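Local coordinates for alanine racemase (Corynebacterium glutamicum, PDB 2DY3), which binds pyridoxal-5'-phosphate and belongs to the alanine racemase family, joining an N-terminal TIM-barrel domain to a beta-rich C-terminal domain, at residues Asp11-Asn16 with Lys233-Trp238; Ala37-Val42 with Cys350-Arg355; Thr6-Asp11 with Thr356-Val361. All coordinates share one frame; numbering follows the deposited sequence.

Interaction 1: residues Asp11-Asn16 with Lys233-Trp238; sequences DAIAHN and KPAMTW
A12, I13 and H15 on helix 10-24 rest on K233 and A235 in a small contact between the two domains: a helix of the TIM barrel meets the loop that leads into strand 236-247 of the C-terminal sheet. About 262 Å² is buried, apolar on the inner side and partly open to solvent around H15 and K233. The CB of A12 approaches K233 O at 3.5 Å and A235 CB at 4.1 Å, and so short a side chain lets the loop backbone come close to the helix, with the CA atoms of A12 and K233 5.3 Å apart. A235 answers with another methyl: its CB meets I13 CG1 at 3.8 Å. The CB of I13 turns from the loop, and with CG1 anti to the carbonyl carbon (chi1 -70°) the branch swings back to reach it; the I13 side chain also packs on V45, V48 and I49 of helix 42-50. The amide of N16, one turn on from A12, lies against the backbone of K233. At the outer side K233 shields the H15 ring with its aliphatic chain, a use of lysine that probably leaves its ammonium toward solvent. A chi1 of 168° sets H15 CG anti to the backbone N, and H15 NE2 is hydrogen-bonded to G231 O. The NZ of K233 stays 4.2 Å from H15 NE2, without contact; its positive charge would probably disfavour a protonated imidazole. K233 CD lies 3.6 Å from both NE2 and CD2 of H15, oblique to the ring.

Interaction 2: residues Ala37-Val42 with Cys350-Arg355; sequences AYNHGV and CRPTGR. With PLP (pyridoxal-5'-phosphate), chain F.
N39 reaches across to C350 and P352 with its whole side chain. Its CB lies 3.8 Å from C350 CA, where the two backbones come closest. CG stands anti to the backbone N (chi1 -159°), and is 3.8 Å from P352 O and 4.1 Å from C350 O. The amide end thus lies near these two carbonyls, and the atom modelled as OD1 is 3.0 Å from P352 O and 3.7 Å from P352 CD. N39 follows the short, weakly bonded helix 34-38, which comes after strand 28-32 of the TIM barrel; it has positive phi, as do A37 and Y38 before it, and asparagine tolerates this well. The turn continues through H40, whose ND1 binds Y38 O at 2.9 Å from above the carbonyl plane, to G41 at the N-cap of helix 42-50; its backbone angles suit glycine. Y38 belongs to the pyridoxal-5'-phosphate pocket: its OH donates a hydrogen bond of 2.7 Å to the ligand's O1P, and O1P lies at the edge of the Y38 ring, near its plane. The backbone nitrogens of S199, G216 and L217 also hydrogen-bond the pyridoxal-5'-phosphate, and M304 of the second subunit packs on Y38. C350 SG lies 4.5 Å from the Y38 backbone C.

Interaction 3: residues Thr6-Asp11 with Thr356-Val361; sequences TKIDLD and TVRAYV
T6, I8, V357 and A359 are tied by backbone hydrogen bonds. I8 N donates to A359 O at 2.6 Å; A359 N donates to T6 O at 2.9 Å and nearly straight, 173° at the hydrogen; T6 N donates to V357 O at 2.9 Å. T6 OG1, set between the backbone N and the carbonyl carbon (chi1 49°), is hydrogen-bonded to a water that accepts a weak bond from R358 NE, while R358 NH2 goes on to N39 O. The backbone bonds make a parallel ladder of strands 4-8 and 357-360. Strand 4-8 also pairs antiparallel with strand 236-247, so the chain's first strand is built into the C-terminal sheet next to its last. T6, I8, R358 and Y360 share one face, where beta-branched T6 and I8 suit the extended backbone. I8 and Y360 lie side by side, I8 CB 3.7 Å from Y360 CD1, and I8 CG1 touches the aliphatic CG of R358 at 3.7 Å. At the helix start D9, the N-cap, turns its OD1 to A12 N, a classic place for aspartate, and L10 CD2 is 4.2 Å from Y360 CD1. The V361 side chain crosses that of L10 at about a right angle, CG2 3.9 Å from L10 CB.

Interactions 1 and 2 join barrel segments to the C-terminal part; interaction 3 lies mainly within the C-terminal sheet, which takes in strand 4-8, and reaches helix 10-24 only at its end. Interaction 2 is buried and the nearest to the chain's centre, interaction 1 is partly buried, and interaction 3 lies at the surface. Interactions 1 and 3 both use helix 10-24 and neighbouring strands of one sheet. Their chemistry differs: interaction 3 is a ladder of backbone bonds, interaction 1 mostly methyl and aliphatic packing, interaction 2 a buried meeting of an asparagine side chain with a loop, beside the pyridoxal-5'-phosphate pocket. M236 against H40, and W238 against P352, join interaction 1 to interaction 2.

Interaction 1: residues Asp11-Asn16 with Lys233-Trp238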
loop_
_atom_site.group_PDB
_atom_site.type_symbol
_atom_site.label_atom_id
_atom_site.label_comp_id
_atom_site.label_asym_id
_atom_site.label_seq_id
_atom_site.Cartn_x
_atom_site.Cartn_y
_atom_site.Cartn_z
ATOM N N ASP B 11 -20.218 -8.505 9.792
ATOM C CA ASP B 11 -21.158 -8.473 10.913
ATOM C C ASP B 11 -20.618 -7.545 11.989
ATOM O O ASP B 11 -21.376 -6.842 12.657
ATOM C CB ASP B 11 -21.362 -9.865 11.517
ATOM C CG ASP B 11 -22.173 -10.778 10.623
ATOM O OD1 ASP B 11 -23.184 -10.316 10.049
ATOM O OD2 ASP B 11 -21.805 -11.966 10.505
ATOM N N ALA B 12 -19.301 -7.557 12.160
ATOM C CA ALA B 12 -18.660 -6.699 13.149
ATOM C C ALA B 12 -18.923 -5.249 12.766
ATOM O O ALA B 12 -19.162 -4.400 13.627
ATOM C CB ALA B 12 -17.159 -6.972 13.191
ATOM N N ILE B 13 -18.886 -4.971 11.463
ATOM C CA ILE B 13 -19.131 -3.621 10.961
ATOM C C ILE B 13 -20.581 -3.199 11.221
ATOM O O ILE B 13 -20.848 -2.070 11.642
ATOM C CB ILE B 13 -18.817 -3.529 9.443
ATOM C CG1 ILE B 13 -17.302 -3.646 9.233
ATOM C CG2 ILE B 13 -19.331 -2.211 8.867
ATOM C CD1 ILE B 13 -16.859 -3.559 7.795
ATOM N N ALA B 14 -21.518 -4.107 10.969
ATOM C CA ALA B 14 -22.922 -3.803 11.204
ATOM C C ALA B 14 -23.098 -3.503 12.692
ATOM O O ALA B 14 -23.748 -2.529 13.072
ATOM C CB ALA B 14 -23.786 -4.980 10.796
ATOM N N HIS B 15 -22.499 -4.346 13.529
ATOM C CA HIS B 15 -22.569 -4.173 14.977
ATOM C C HIS B 15 -22.064 -2.787 15.356
ATOM O O HIS B 15 -22.741 -2.036 16.063
ATOM C CB HIS B 15 -21.707 -5.228 15.671
ATOM C CG HIS B 15 -21.481 -4.959 17.124
ATOM N ND1 HIS B 15 -22.439 -5.201 18.086
ATOM C CD2 HIS B 15 -20.418 -4.430 17.777
ATOM C CE1 HIS B 15 -21.976 -4.834 19.267
ATOM N NE2 HIS B 15 -20.753 -4.363 19.108
ATOM N N ASN B 16 -20.865 -2.461 14.881
ATOM C CA ASN B 16 -20.246 -1.172 15.150
ATOM C C ASN B 16 -21.169 -0.048 14.698
ATOM O O ASN B 16 -21.300 0.971 15.383
ATOM C CB ASN B 16 -18.906 -1.071 14.408
ATOM C CG ASN B 16 -17.880 -2.064 14.920
ATOM O OD1 ASN B 16 -16.922 -2.402 14.219
ATOM N ND2 ASN B 16 -18.064 -2.524 16.151
ATOM N N LYS B 233 -16.350 -3.949 17.869
ATOM C CA LYS B 233 -15.821 -5.218 17.386
ATOM C C LYS B 233 -14.872 -5.041 16.199
ATOM O O LYS B 233 -15.300 -4.702 15.095
ATOM C CB LYS B 233 -16.971 -6.139 16.976
ATOM C CG LYS B 233 -17.482 -7.037 18.085
ATOM C CD LYS B 233 -17.758 -6.258 19.352
ATOM C CE LYS B 233 -18.138 -7.184 20.494
ATOM N NZ LYS B 233 -18.212 -6.446 21.787
ATOM N N PRO B 234 -13.565 -5.262 16.413
ATOM C CA PRO B 234 -12.580 -5.122 15.335
ATOM C C PRO B 234 -13.045 -5.933 14.135
ATOM O O PRO B 234 -13.551 -7.036 14.293
ATOM C CB PRO B 234 -11.307 -5.674 15.967
ATOM C CG PRO B 234 -11.455 -5.244 17.393
ATOM C CD PRO B 234 -12.903 -5.598 17.685
ATOM N N ALA B 235 -12.872 -5.392 12.936
ATOM C CA ALA B 235 -13.334 -6.087 11.744
ATOM C C ALA B 235 -12.242 -6.658 10.838
ATOM O O ALA B 235 -12.525 -7.490 9.975
ATOM C CB ALA B 235 -14.230 -5.158 10.943
ATOM N N MET B 236 -11.001 -6.224 11.023
ATOM C CA MET B 236 -9.932 -6.709 10.161
ATOM C C MET B 236 -8.927 -7.622 10.840
ATOM O O MET B 236 -8.520 -7.398 11.984
ATOM C CB MET B 236 -9.165 -5.529 9.538
ATOM C CG MET B 236 -8.004 -5.954 8.632
ATOM S SD MET B 236 -7.038 -4.559 7.966
ATOM C CE MET B 236 -8.163 -3.939 6.693
ATOM N N THR B 237 -8.545 -8.664 10.115
ATOM C CA THR B 237 -7.538 -9.609 10.574
ATOM C C THR B 237 -6.609 -9.809 9.377
ATOM O O THR B 237 -7.076 -10.092 8.272
ATOM C CB THR B 237 -8.148 -10.966 10.964
ATOM O OG1 THR B 237 -9.015 -10.803 12.096
ATOM C CG2 THR B 237 -7.041 -11.959 11.315
ATOM N N TRP B 238 -5.310 -9.620 9.587
ATOM C CA TRP B 238 -4.312 -9.805 8.528
ATOM C C TRP B 238 -3.590 -11.101 8.876
ATOM O O TRP B 238 -3.008 -11.221 9.953
ATOM C CB TRP B 238 -3.330 -8.619 8.510
ATOM C CG TRP B 238 -2.449 -8.529 7.277
ATOM C CD1 TRP B 238 -2.725 -9.023 6.032
ATOM C CD2 TRP B 238 -1.199 -7.831 7.160
ATOM N NE1 TRP B 238 -1.732 -8.674 5.153
ATOM C CE2 TRP B 238 -0.785 -7.940 5.816
ATOM C CE3 TRP B 238 -0.395 -7.120 8.059
ATOM C CZ2 TRP B 238 0.400 -7.363 5.346
ATOM C CZ3 TRP B 238 0.781 -6.549 7.592
ATOM C CH2 TRP B 238 1.167 -6.673 6.248
#

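Interaction 2: residues Ala37-Val42 with Cys350-Arg355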
loop_
_atom_site.group_PDB
_atom_site.type_symbol
_atom_site.label_atom_id
_atom_site.label_comp_id
_atom_site.label_asym_id
_atom_site.label_seq_id
_atom_site.Cartn_x
_atom_site.Cartn_y
_atom_site.Cartn_z
ATOM N N ALA B 37 -12.723 2.566 2.601
ATOM C CA ALA B 37 -13.237 2.136 3.889
ATOM C C ALA B 37 -12.082 1.739 4.800
ATOM O O ALA B 37 -12.092 0.669 5.401
ATOM C CB ALA B 37 -14.203 0.966 3.697
ATOM N N TYR B 38 -11.089 2.620 4.895
ATOM C CA TYR B 38 -9.914 2.378 5.719
ATOM C C TYR B 38 -9.293 1.028 5.381
ATOM O O TYR B 38 -8.927 0.258 6.271
ATOM C CB TYR B 38 -10.286 2.431 7.206
ATOM C CG TYR B 38 -10.527 3.834 7.722
ATOM C CD1 TYR B 38 -11.168 4.783 6.934
ATOM C CD2 TYR B 38 -10.120 4.210 8.994
ATOM C CE1 TYR B 38 -11.389 6.061 7.392
ATOM C CE2 TYR B 38 -10.345 5.492 9.466
ATOM C CZ TYR B 38 -10.977 6.414 8.658
ATOM O OH TYR B 38 -11.185 7.700 9.108
ATOM N N ASN B 39 -9.207 0.749 4.084
ATOM C CA ASN B 39 -8.620 -0.488 3.571
ATOM C C ASN B 39 -9.480 -1.733 3.807
ATOM O O ASN B 39 -9.029 -2.846 3.553
ATOM C CB ASN B 39 -7.236 -0.700 4.199
ATOM C CG ASN B 39 -6.355 -1.645 3.391
ATOM O OD1 ASN B 39 -5.421 -2.246 3.923
ATOM N ND2 ASN B 39 -6.640 -1.765 2.103
ATOM N N HIS B 40 -10.709 -1.560 4.290
ATOM C CA HIS B 40 -11.586 -2.712 4.540
ATOM C C HIS B 40 -12.446 -3.124 3.338
ATOM O O HIS B 40 -13.161 -4.126 3.399
ATOM C CB HIS B 40 -12.511 -2.443 5.737
ATOM C CG HIS B 40 -11.817 -2.451 7.063
ATOM N ND1 HIS B 40 -10.913 -1.483 7.440
ATOM C CD2 HIS B 40 -11.909 -3.307 8.110
ATOM C CE1 HIS B 40 -10.477 -1.740 8.661
ATOM N NE2 HIS B 40 -11.066 -2.842 9.089
ATOM N N GLY B 41 -12.384 -2.357 2.250
ATOM C CA GLY B 41 -13.179 -2.684 1.075
ATOM C C GLY B 41 -14.519 -1.969 1.088
ATOM O O GLY B 41 -15.536 -2.534 1.504
ATOM N N VAL B 42 -14.523 -0.725 0.617
ATOM C CA VAL B 42 -15.730 0.096 0.603
ATOM C C VAL B 42 -16.877 -0.491 -0.214
ATOM O O VAL B 42 -18.050 -0.240 0.078
ATOM C CB VAL B 42 -15.412 1.523 0.077
ATOM C CG1 VAL B 42 -15.120 1.490 -1.431
ATOM C CG2 VAL B 42 -16.558 2.457 0.395
ATOM N N CYS B 350 -4.402 0.245 7.353
ATOM C CA CYS B 350 -4.186 0.721 5.989
ATOM C C CYS B 350 -2.969 0.065 5.350
ATOM O O CYS B 350 -2.756 0.198 4.144
ATOM C CB CYS B 350 -3.978 2.244 5.969
ATOM S SG CYS B 350 -5.480 3.242 6.101
ATOM N N ARG B 351 -2.172 -0.645 6.146
ATOM C CA ARG B 351 -0.958 -1.273 5.633
ATOM C C ARG B 351 -1.065 -2.470 4.687
ATOM O O ARG B 351 -0.361 -2.516 3.674
ATOM C CB ARG B 351 -0.032 -1.646 6.795
ATOM C CG ARG B 351 0.605 -0.450 7.496
ATOM C CD ARG B 351 1.552 0.322 6.572
ATOM N NE ARG B 351 0.882 0.816 5.369
ATOM C CZ ARG B 351 -0.104 1.711 5.365
ATOM N NH1 ARG B 351 -0.541 2.226 6.507
ATOM N NH2 ARG B 351 -0.668 2.076 4.218
ATOM N N PRO B 352 -1.928 -3.457 5.001
ATOM C CA PRO B 352 -2.089 -4.648 4.150
ATOM C C PRO B 352 -2.342 -4.308 2.685
ATOM O O PRO B 352 -3.385 -3.757 2.340
ATOM C CB PRO B 352 -3.264 -5.379 4.802
ATOM C CG PRO B 352 -3.063 -5.059 6.261
ATOM C CD PRO B 352 -2.784 -3.555 6.194
ATOM N N THR B 353 -1.386 -4.658 1.829
ATOM C CA THR B 353 -1.479 -4.351 0.407
ATOM C C THR B 353 -0.742 -5.402 -0.445
ATOM O O THR B 353 -0.520 -6.527 0.001
ATOM C CB THR B 353 -0.886 -2.928 0.156
ATOM O OG1 THR B 353 -1.168 -2.500 -1.179
ATOM C CG2 THR B 353 0.625 -2.927 0.381
ATOM N N GLY B 354 -0.390 -5.041 -1.676
ATOM C CA GLY B 354 0.327 -5.958 -2.550
ATOM C C GLY B 354 -0.383 -7.259 -2.877
ATOM O O GLY B 354 -1.465 -7.253 -3.466
ATOM N N ARG B 355 0.225 -8.385 -2.504
ATOM C CA ARG B 355 -0.363 -9.691 -2.780
ATOM C C ARG B 355 -1.526 -10.024 -1.845
ATOM O O ARG B 355 -2.261 -10.985 -2.077
ATOM C CB ARG B 355 0.706 -10.788 -2.691
ATOM C CG ARG B 355 1.566 -10.964 -3.960
ATOM C CD ARG B 355 2.404 -9.730 -4.290
ATOM N NE ARG B 355 3.437 -9.466 -3.291
ATOM C CZ ARG B 355 4.691 -9.897 -3.366
ATOM N NH1 ARG B 355 5.089 -10.626 -4.404
ATOM N NH2 ARG B 355 5.558 -9.581 -2.409
HETATM N N1 PLP F . -13.564 13.855 9.083
HETATM C C2 PLP F . -12.551 14.186 8.179
HETATM C C2A PLP F . -12.566 15.551 7.510
HETATM C C3 PLP F . -11.532 13.239 7.917
HETATM O O3 PLP F . -10.518 13.548 7.034
HETATM C C4 PLP F . -11.561 11.969 8.572
HETATM C C4A PLP F . -10.454 10.906 8.353
HETATM C C5 PLP F . -12.620 11.687 9.505
HETATM C C6 PLP F . -13.603 12.634 9.738
HETATM C C5A PLP F . -12.713 10.393 10.256
HETATM O O4P PLP F . -11.929 10.437 11.441
HETATM P P PLP F . -11.764 9.238 12.522
HETATM O O1P PLP F . -11.323 8.036 11.824
HETATM O O2P PLP F . -10.749 9.787 13.421
HETATM O O3P PLP F . -13.120 9.109 13.099
#

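Interaction 3: residues Thr6-Asp11 with Thr356-Val361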
loop_
_atom_site.group_PDB
_atom_site.type_symbol
_atom_site.label_atom_id
_atom_site.label_comp_id
_atom_site.label_asym_id
_atom_site.label_seq_id
_atom_site.Cartn_x
_atom_site.Cartn_y
_atom_site.Cartn_z
ATOM N N THR B 6 -6.659 -10.578 4.172
ATOM C CA THR B 6 -7.208 -9.792 5.259
ATOM C C THR B 6 -8.646 -10.288 5.359
ATOM O O THR B 6 -9.355 -10.343 4.353
ATOM C CB THR B 6 -7.230 -8.280 4.963
ATOM O OG1 THR B 6 -7.798 -8.048 3.665
ATOM C CG2 THR B 6 -5.823 -7.699 5.036
ATOM N N LYS B 7 -9.056 -10.695 6.555
ATOM C CA LYS B 7 -10.421 -11.164 6.777
ATOM C C LYS B 7 -11.226 -9.965 7.227
ATOM O O LYS B 7 -10.893 -9.344 8.234
ATOM C CB LYS B 7 -10.490 -12.199 7.899
ATOM C CG LYS B 7 -10.036 -13.604 7.571
ATOM C CD LYS B 7 -10.271 -14.484 8.796
ATOM C CE LYS B 7 -9.985 -15.951 8.531
ATOM N NZ LYS B 7 -10.217 -16.780 9.756
ATOM N N ILE B 8 -12.283 -9.640 6.494
ATOM C CA ILE B 8 -13.124 -8.522 6.866
ATOM C C ILE B 8 -14.449 -9.044 7.392
ATOM O O ILE B 8 -15.257 -9.586 6.642
ATOM C CB ILE B 8 -13.400 -7.585 5.674
ATOM C CG1 ILE B 8 -12.086 -7.210 4.988
ATOM C CG2 ILE B 8 -14.097 -6.323 6.159
ATOM C CD1 ILE B 8 -11.034 -6.659 5.932
ATOM N N ASP B 9 -14.660 -8.877 8.692
ATOM C CA ASP B 9 -15.889 -9.318 9.332
ATOM C C ASP B 9 -16.963 -8.245 9.160
ATOM O O ASP B 9 -16.964 -7.245 9.872
ATOM C CB ASP B 9 -15.633 -9.562 10.818
ATOM C CG ASP B 9 -16.856 -10.084 11.545
ATOM O OD1 ASP B 9 -17.970 -10.026 10.980
ATOM O OD2 ASP B 9 -16.700 -10.546 12.694
ATOM N N LEU B 10 -17.879 -8.462 8.220
ATOM C CA LEU B 10 -18.945 -7.501 7.962
ATOM C C LEU B 10 -19.951 -7.393 9.106
ATOM O O LEU B 10 -20.483 -6.309 9.365
ATOM C CB LEU B 10 -19.659 -7.850 6.650
ATOM C CG LEU B 10 -18.767 -7.696 5.413
ATOM C CD1 LEU B 10 -19.512 -8.100 4.139
ATOM C CD2 LEU B 10 -18.295 -6.257 5.330
ATOM N N ASP B 11 -20.218 -8.505 9.792
ATOM C CA ASP B 11 -21.158 -8.473 10.913
ATOM C C ASP B 11 -20.618 -7.545 11.989
ATOM O O ASP B 11 -21.376 -6.842 12.657
ATOM C CB ASP B 11 -21.362 -9.865 11.517
ATOM C CG ASP B 11 -22.173 -10.778 10.623
ATOM O OD1 ASP B 11 -23.184 -10.316 10.049
ATOM O OD2 ASP B 11 -21.805 -11.966 10.505
ATOM N N THR B 356 -1.694 -9.226 -0.795
ATOM C CA THR B 356 -2.770 -9.446 0.167
ATOM C C THR B 356 -4.135 -9.441 -0.518
ATOM O O THR B 356 -4.487 -8.487 -1.206
ATOM C CB THR B 356 -2.804 -8.349 1.248
ATOM O OG1 THR B 356 -3.121 -7.091 0.637
ATOM C CG2 THR B 356 -1.473 -8.229 1.935
ATOM N N VAL B 357 -4.905 -10.502 -0.316
ATOM C CA VAL B 357 -6.233 -10.590 -0.908
ATOM C C VAL B 357 -7.277 -10.342 0.173
ATOM O O VAL B 357 -7.145 -10.815 1.301
ATOM C CB VAL B 357 -6.478 -11.971 -1.546
ATOM C CG1 VAL B 357 -7.892 -12.041 -2.101
ATOM C CG2 VAL B 357 -5.465 -12.211 -2.646
ATOM N N ARG B 358 -8.317 -9.601 -0.177
ATOM C CA ARG B 358 -9.365 -9.275 0.774
ATOM C C ARG B 358 -10.490 -10.312 0.763
ATOM O O ARG B 358 -11.081 -10.589 -0.282
ATOM C CB ARG B 358 -9.904 -7.877 0.451
ATOM C CG ARG B 358 -10.848 -7.288 1.467
ATOM C CD ARG B 358 -11.242 -5.853 1.093
ATOM N NE ARG B 358 -10.151 -4.891 1.256
ATOM C CZ ARG B 358 -9.593 -4.205 0.258
ATOM N NH1 ARG B 358 -10.016 -4.370 -0.987
ATOM N NH2 ARG B 358 -8.618 -3.344 0.507
ATOM N N ALA B 359 -10.772 -10.891 1.929
ATOM C CA ALA B 359 -11.836 -11.882 2.069
ATOM C C ALA B 359 -12.847 -11.403 3.109
ATOM O O ALA B 359 -12.478 -10.917 4.184
ATOM C CB ALA B 359 -11.262 -13.221 2.479
ATOM N N TYR B 360 -14.128 -11.558 2.795
ATOM C CA TYR B 360 -15.177 -11.098 3.688
ATOM C C TYR B 360 -15.732 -12.155 4.638
ATOM O O TYR B 360 -16.204 -13.205 4.213
ATOM C CB TYR B 360 -16.288 -10.469 2.848
ATOM C CG TYR B 360 -15.780 -9.274 2.073
ATOM C CD1 TYR B 360 -15.557 -8.058 2.709
ATOM C CD2 TYR B 360 -15.441 -9.384 0.732
ATOM C CE1 TYR B 360 -15.010 -6.986 2.033
ATOM C CE2 TYR B 360 -14.888 -8.321 0.046
ATOM C CZ TYR B 360 -14.674 -7.123 0.703
ATOM O OH TYR B 360 -14.118 -6.057 0.031
ATOM N N VAL B 361 -15.638 -11.845 5.929
ATOM C CA VAL B 361 -16.098 -12.698 7.024
ATOM C C VAL B 361 -15.462 -14.080 7.047
ATOM O O VAL B 361 -15.223 -14.686 6.003
ATOM C CB VAL B 361 -17.626 -12.852 7.003
ATOM C CG1 VAL B 361 -18.075 -13.724 8.153
ATOM C CG2 VAL B 361 -18.276 -11.486 7.098
HETATM O O HOH W 1 -7.800 -5.205 3.281
#